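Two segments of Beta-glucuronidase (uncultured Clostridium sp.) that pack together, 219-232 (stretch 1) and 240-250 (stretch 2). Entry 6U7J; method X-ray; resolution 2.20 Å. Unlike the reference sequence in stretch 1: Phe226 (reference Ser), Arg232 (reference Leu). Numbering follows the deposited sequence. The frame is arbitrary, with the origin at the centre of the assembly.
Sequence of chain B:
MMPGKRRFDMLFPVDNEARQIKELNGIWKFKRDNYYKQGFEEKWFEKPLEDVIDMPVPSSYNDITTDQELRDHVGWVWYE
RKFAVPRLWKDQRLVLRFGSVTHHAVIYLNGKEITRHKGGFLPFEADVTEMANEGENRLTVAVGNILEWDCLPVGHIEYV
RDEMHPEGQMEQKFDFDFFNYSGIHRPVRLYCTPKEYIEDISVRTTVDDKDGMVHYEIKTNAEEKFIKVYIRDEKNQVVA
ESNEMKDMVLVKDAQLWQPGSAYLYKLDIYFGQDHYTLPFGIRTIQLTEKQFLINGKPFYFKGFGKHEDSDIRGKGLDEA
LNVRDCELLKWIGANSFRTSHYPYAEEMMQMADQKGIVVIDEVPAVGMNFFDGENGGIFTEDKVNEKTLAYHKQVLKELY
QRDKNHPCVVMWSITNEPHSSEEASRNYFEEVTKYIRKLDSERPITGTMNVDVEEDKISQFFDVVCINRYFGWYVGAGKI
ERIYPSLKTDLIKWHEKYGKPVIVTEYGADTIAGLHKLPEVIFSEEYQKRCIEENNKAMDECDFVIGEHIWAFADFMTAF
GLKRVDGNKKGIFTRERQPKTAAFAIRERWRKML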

# COMPACT_ATOMS: atom_id res chain seq x y z
N LYS B 219 34.05 43.50 -11.74
CA LYS B 219 33.31 44.72 -11.95
C LYS B 219 32.99 45.30 -10.58
O LYS B 219 32.48 44.59 -9.71
N THR B 220 33.36 46.56 -10.37
CA THR B 220 33.04 47.31 -9.17
C THR B 220 32.29 48.58 -9.54
O THR B 220 32.18 48.94 -10.72
N ASN B 221 31.77 49.26 -8.52
CA ASN B 221 31.15 50.56 -8.71
C ASN B 221 32.15 51.71 -8.51
O ASN B 221 31.73 52.84 -8.26
N ALA B 222 33.47 51.44 -8.62
CA ALA B 222 34.54 52.45 -8.58
C ALA B 222 35.75 51.88 -9.32
O ALA B 222 36.75 51.44 -8.73
N GLU B 223 35.67 51.89 -10.66
CA GLU B 223 36.61 51.20 -11.54
C GLU B 223 38.02 51.81 -11.59
O GLU B 223 38.66 51.78 -12.65
N GLU B 224 38.51 52.37 -10.49
CA GLU B 224 39.80 53.05 -10.50
C GLU B 224 40.57 52.89 -9.20
O GLU B 224 41.80 53.07 -9.22
N LYS B 225 39.93 52.59 -8.08
CA LYS B 225 40.68 52.24 -6.90
C LYS B 225 41.40 50.91 -7.14
O LYS B 225 41.11 50.17 -8.08
N PHE B 226 42.37 50.63 -6.27
CA PHE B 226 43.27 49.51 -6.48
C PHE B 226 42.61 48.22 -6.01
O PHE B 226 41.83 48.23 -5.05
N ILE B 227 42.90 47.13 -6.71
CA ILE B 227 42.33 45.82 -6.41
C ILE B 227 43.45 44.80 -6.27
O ILE B 227 44.48 44.89 -6.96
N LYS B 228 43.26 43.84 -5.36
CA LYS B 228 44.17 42.72 -5.17
C LYS B 228 43.38 41.43 -5.40
O LYS B 228 42.27 41.26 -4.88
N VAL B 229 43.96 40.53 -6.20
CA VAL B 229 43.29 39.31 -6.63
C VAL B 229 44.23 38.14 -6.38
O VAL B 229 45.31 38.08 -6.97
N TYR B 230 43.81 37.21 -5.53
CA TYR B 230 44.55 35.98 -5.29
C TYR B 230 43.77 34.80 -5.85
O TYR B 230 42.53 34.78 -5.85
N ILE B 231 44.50 33.80 -6.31
CA ILE B 231 43.92 32.51 -6.64
C ILE B 231 44.48 31.53 -5.62
O ILE B 231 45.70 31.29 -5.58
N ARG B 232 43.61 31.00 -4.77
CA ARG B 232 43.99 30.08 -3.72
C ARG B 232 43.55 28.67 -4.07
O ARG B 232 42.53 28.46 -4.74
N ALA B 240 48.36 32.20 -7.44
CA ALA B 240 48.55 33.29 -8.40
C ALA B 240 48.17 34.59 -7.70
O ALA B 240 47.50 34.58 -6.66
N GLU B 241 48.63 35.71 -8.27
CA GLU B 241 48.39 37.04 -7.72
C GLU B 241 48.25 38.04 -8.86
O GLU B 241 48.90 37.92 -9.90
N SER B 242 47.43 39.06 -8.64
CA SER B 242 47.35 40.12 -9.62
C SER B 242 46.70 41.34 -8.99
O SER B 242 45.91 41.23 -8.04
N ASN B 243 47.08 42.51 -9.51
CA ASN B 243 46.45 43.78 -9.19
C ASN B 243 45.55 44.25 -10.32
O ASN B 243 45.10 45.40 -10.30
N GLU B 244 45.28 43.39 -11.29
CA GLU B 244 44.46 43.73 -12.43
C GLU B 244 43.01 43.35 -12.18
O GLU B 244 42.72 42.30 -11.60
N MET B 245 42.09 44.22 -12.60
CA MET B 245 40.67 43.92 -12.52
C MET B 245 40.21 42.96 -13.60
O MET B 245 39.19 42.27 -13.42
N LYS B 246 40.92 42.91 -14.72
CA LYS B 246 40.68 41.96 -15.79
C LYS B 246 42.04 41.41 -16.18
O LYS B 246 42.94 42.18 -16.53
N ASP B 247 42.20 40.10 -16.06
CA ASP B 247 43.53 39.52 -16.17
C ASP B 247 43.44 38.04 -16.55
O ASP B 247 42.37 37.43 -16.52
N MET B 248 44.60 37.49 -16.88
CA MET B 248 44.76 36.14 -17.39
C MET B 248 46.01 35.59 -16.71
O MET B 248 47.12 35.98 -17.06
N VAL B 249 45.83 34.73 -15.70
CA VAL B 249 46.96 34.28 -14.89
C VAL B 249 47.07 32.77 -14.92
O VAL B 249 46.10 32.04 -15.20
N LEU B 250 48.26 32.29 -14.58
CA LEU B 250 48.69 30.91 -14.76
C LEU B 250 48.52 30.12 -13.47
O LEU B 250 48.81 30.62 -12.38

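Two antiparallel strands, 227-232 and 240-242, pair edge to edge, with an apolar row of side chains on one face, a salt bridge on the other, and Met245 closing the end of the contact beyond the paired residues. The backbone sets the register: Val229 N donates to Ser242 O (2.8 Å) and Ser242 N to Val229 O (2.9 Å), while Ile231 N reaches Ala240 O at 3.1 Å. Because neighbouring side chains alternate across a strand, Val229, Ile231, Ala240 and Ser242 share one face and Tyr230 and Glu241 the other.

On the first face, Ile231 (chi1 m, chi2 t) sets its CB 4.0 Å from Ala240 CB and extends its CD1 to within 3.6 Å of CG2 of Val249 (m), so it touches both strands of stretch 2. Ile227 (t, t) points toward stretch 2 and brings its CG2 to 3.5 Å from Met245 CG. Met245 has the largest area covered by the opposite stretch; its chi1 is m, but chi2 and chi3 lie between wells. Its CB starts sideways, yet the chain end comes nearer: Met245 SD lies 4.0 Å from Thr220 CG2, and Met245 CE lies 3.6 Å from Lys225 O, fitting against the 222-225 turn.

On the opposite face, Lys228 leaves its strand pointing away, but its t, p, t, p chain returns, and Lys228 NZ forms a salt bridge with Glu241 OE2 at 2.5 Å. The same carboxylate oxygen, Glu241 OE2, sits at the edge of the Tyr230 ring, 3.3 Å from Tyr230 CE2. Asn243 (m) places its OD1 3.1 Å from Lys228 CD.

Ser242 (t) serves its own stretch: Ser242 OG donates to Asp247 OD1 (2.5 Å) and accepts from Glu244 N (2.9 Å), tying the 243-245 turn to the following strand.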

# COMPACT_ATOMS: atom_id res chain seq x y z
CB LYS B 219 32.03 44.45 -12.75
CG LYS B 219 31.15 45.65 -13.08
CD LYS B 219 30.00 45.19 -14.01
CE LYS B 219 28.65 45.87 -13.72
NZ LYS B 219 27.77 46.03 -14.93
CB THR B 220 34.30 47.67 -8.37
OG1 THR B 220 34.91 48.83 -8.96
CG2 THR B 220 35.30 46.53 -8.35
CB ASN B 221 29.95 50.73 -7.77
CG ASN B 221 30.34 50.81 -6.31
OD1 ASN B 221 31.33 50.20 -5.89
ND2 ASN B 221 29.57 51.55 -5.52
CB ALA B 222 34.89 52.85 -7.14
CB GLU B 223 36.06 51.17 -12.98
CG GLU B 223 34.61 50.75 -13.11
CD GLU B 223 34.39 49.77 -14.27
OE1 GLU B 223 33.47 48.93 -14.16
OE2 GLU B 223 35.12 49.86 -15.29
CB GLU B 224 39.64 54.55 -10.79
CG GLU B 224 38.65 55.28 -9.87
CD GLU B 224 37.20 54.88 -10.11
OE1 GLU B 224 36.37 55.05 -9.18
OE2 GLU B 224 36.89 54.40 -11.22
CB LYS B 225 39.77 52.17 -5.68
CG LYS B 225 38.82 53.36 -5.58
CD LYS B 225 39.52 54.62 -5.08
CE LYS B 225 38.51 55.71 -4.71
NZ LYS B 225 37.77 55.42 -3.44
CB PHE B 226 44.59 49.75 -5.74
CG PHE B 226 45.31 51.02 -6.18
CD1 PHE B 226 46.55 50.96 -6.79
CD2 PHE B 226 44.74 52.27 -5.96
CE1 PHE B 226 47.21 52.12 -7.19
CE2 PHE B 226 45.39 53.43 -6.36
CZ PHE B 226 46.63 53.35 -6.98
CB ILE B 227 41.31 45.38 -7.49
CG1 ILE B 227 40.33 44.34 -6.91
CG2 ILE B 227 42.03 44.84 -8.72
CD1 ILE B 227 39.10 44.14 -7.78
CB LYS B 228 44.79 42.72 -3.76
CG LYS B 228 46.05 41.86 -3.61
CD LYS B 228 47.27 42.46 -4.36
CE LYS B 228 48.62 42.11 -3.70
NZ LYS B 228 49.24 40.82 -4.17
CB VAL B 229 42.88 39.36 -8.11
CG1 VAL B 229 42.36 38.00 -8.57
CG2 VAL B 229 41.85 40.43 -8.33
CB TYR B 230 44.80 35.73 -3.80
CG TYR B 230 45.48 36.85 -3.03
CD1 TYR B 230 44.74 37.68 -2.19
CD2 TYR B 230 46.85 37.05 -3.10
CE1 TYR B 230 45.35 38.68 -1.47
CE2 TYR B 230 47.47 38.05 -2.37
CZ TYR B 230 46.71 38.87 -1.56
OH TYR B 230 47.31 39.88 -0.82
CB ILE B 231 44.22 32.09 -8.08
CG1 ILE B 231 43.60 33.10 -9.04
CG2 ILE B 231 43.69 30.69 -8.34
CD1 ILE B 231 43.41 32.58 -10.44
CB ARG B 232 43.39 30.49 -2.38
CG ARG B 232 43.53 31.97 -2.06
CD ARG B 232 43.40 32.24 -0.56
NE ARG B 232 43.76 33.62 -0.24
CZ ARG B 232 44.77 33.96 0.55
NH1 ARG B 232 45.53 33.01 1.09
NH2 ARG B 232 45.05 35.24 0.79
CB ALA B 240 47.72 33.09 -9.67
CB GLU B 241 49.52 37.54 -6.83
CG GLU B 241 49.48 37.05 -5.41
CD GLU B 241 50.60 37.64 -4.59
OE1 GLU B 241 51.74 37.13 -4.69
OE2 GLU B 241 50.35 38.63 -3.86
CB SER B 242 46.57 39.70 -10.87
OG SER B 242 46.41 40.79 -11.76
CB ASN B 243 47.51 44.84 -8.88
CG ASN B 243 48.60 44.32 -8.00
OD1 ASN B 243 48.38 44.07 -6.81
ND2 ASN B 243 49.79 44.12 -8.56
CB GLU B 244 44.98 43.03 -13.68
CG GLU B 244 46.38 43.48 -14.10
CD GLU B 244 46.46 44.99 -14.28
OE1 GLU B 244 45.82 45.52 -15.22
OE2 GLU B 244 47.15 45.64 -13.46
CB MET B 245 39.86 45.21 -12.60
CG MET B 245 39.84 45.93 -11.27
SD MET B 245 38.30 46.76 -10.95
CE MET B 245 38.85 48.15 -9.96
CB LYS B 246 39.98 42.65 -16.98
CG LYS B 246 39.92 41.82 -18.25
CD LYS B 246 39.16 42.56 -19.34
CE LYS B 246 38.80 41.62 -20.49
NZ LYS B 246 37.50 41.99 -21.15
CB ASP B 247 44.32 39.67 -14.87
CG ASP B 247 45.83 39.69 -15.09
OD1 ASP B 247 46.58 39.86 -14.10
OD2 ASP B 247 46.28 39.53 -16.25
CB MET B 248 44.91 36.18 -18.91
CG MET B 248 44.78 34.86 -19.63
SD MET B 248 45.20 35.04 -21.38
CE MET B 248 46.82 34.28 -21.46
CB VAL B 249 46.89 34.79 -13.44
CG1 VAL B 249 46.75 36.31 -13.41
CG2 VAL B 249 45.74 34.13 -12.71
CB LEU B 250 50.16 30.88 -15.19
CG LEU B 250 50.83 29.59 -15.67
CD1 LEU B 250 49.95 28.83 -16.65
CD2 LEU B 250 52.19 29.93 -16.29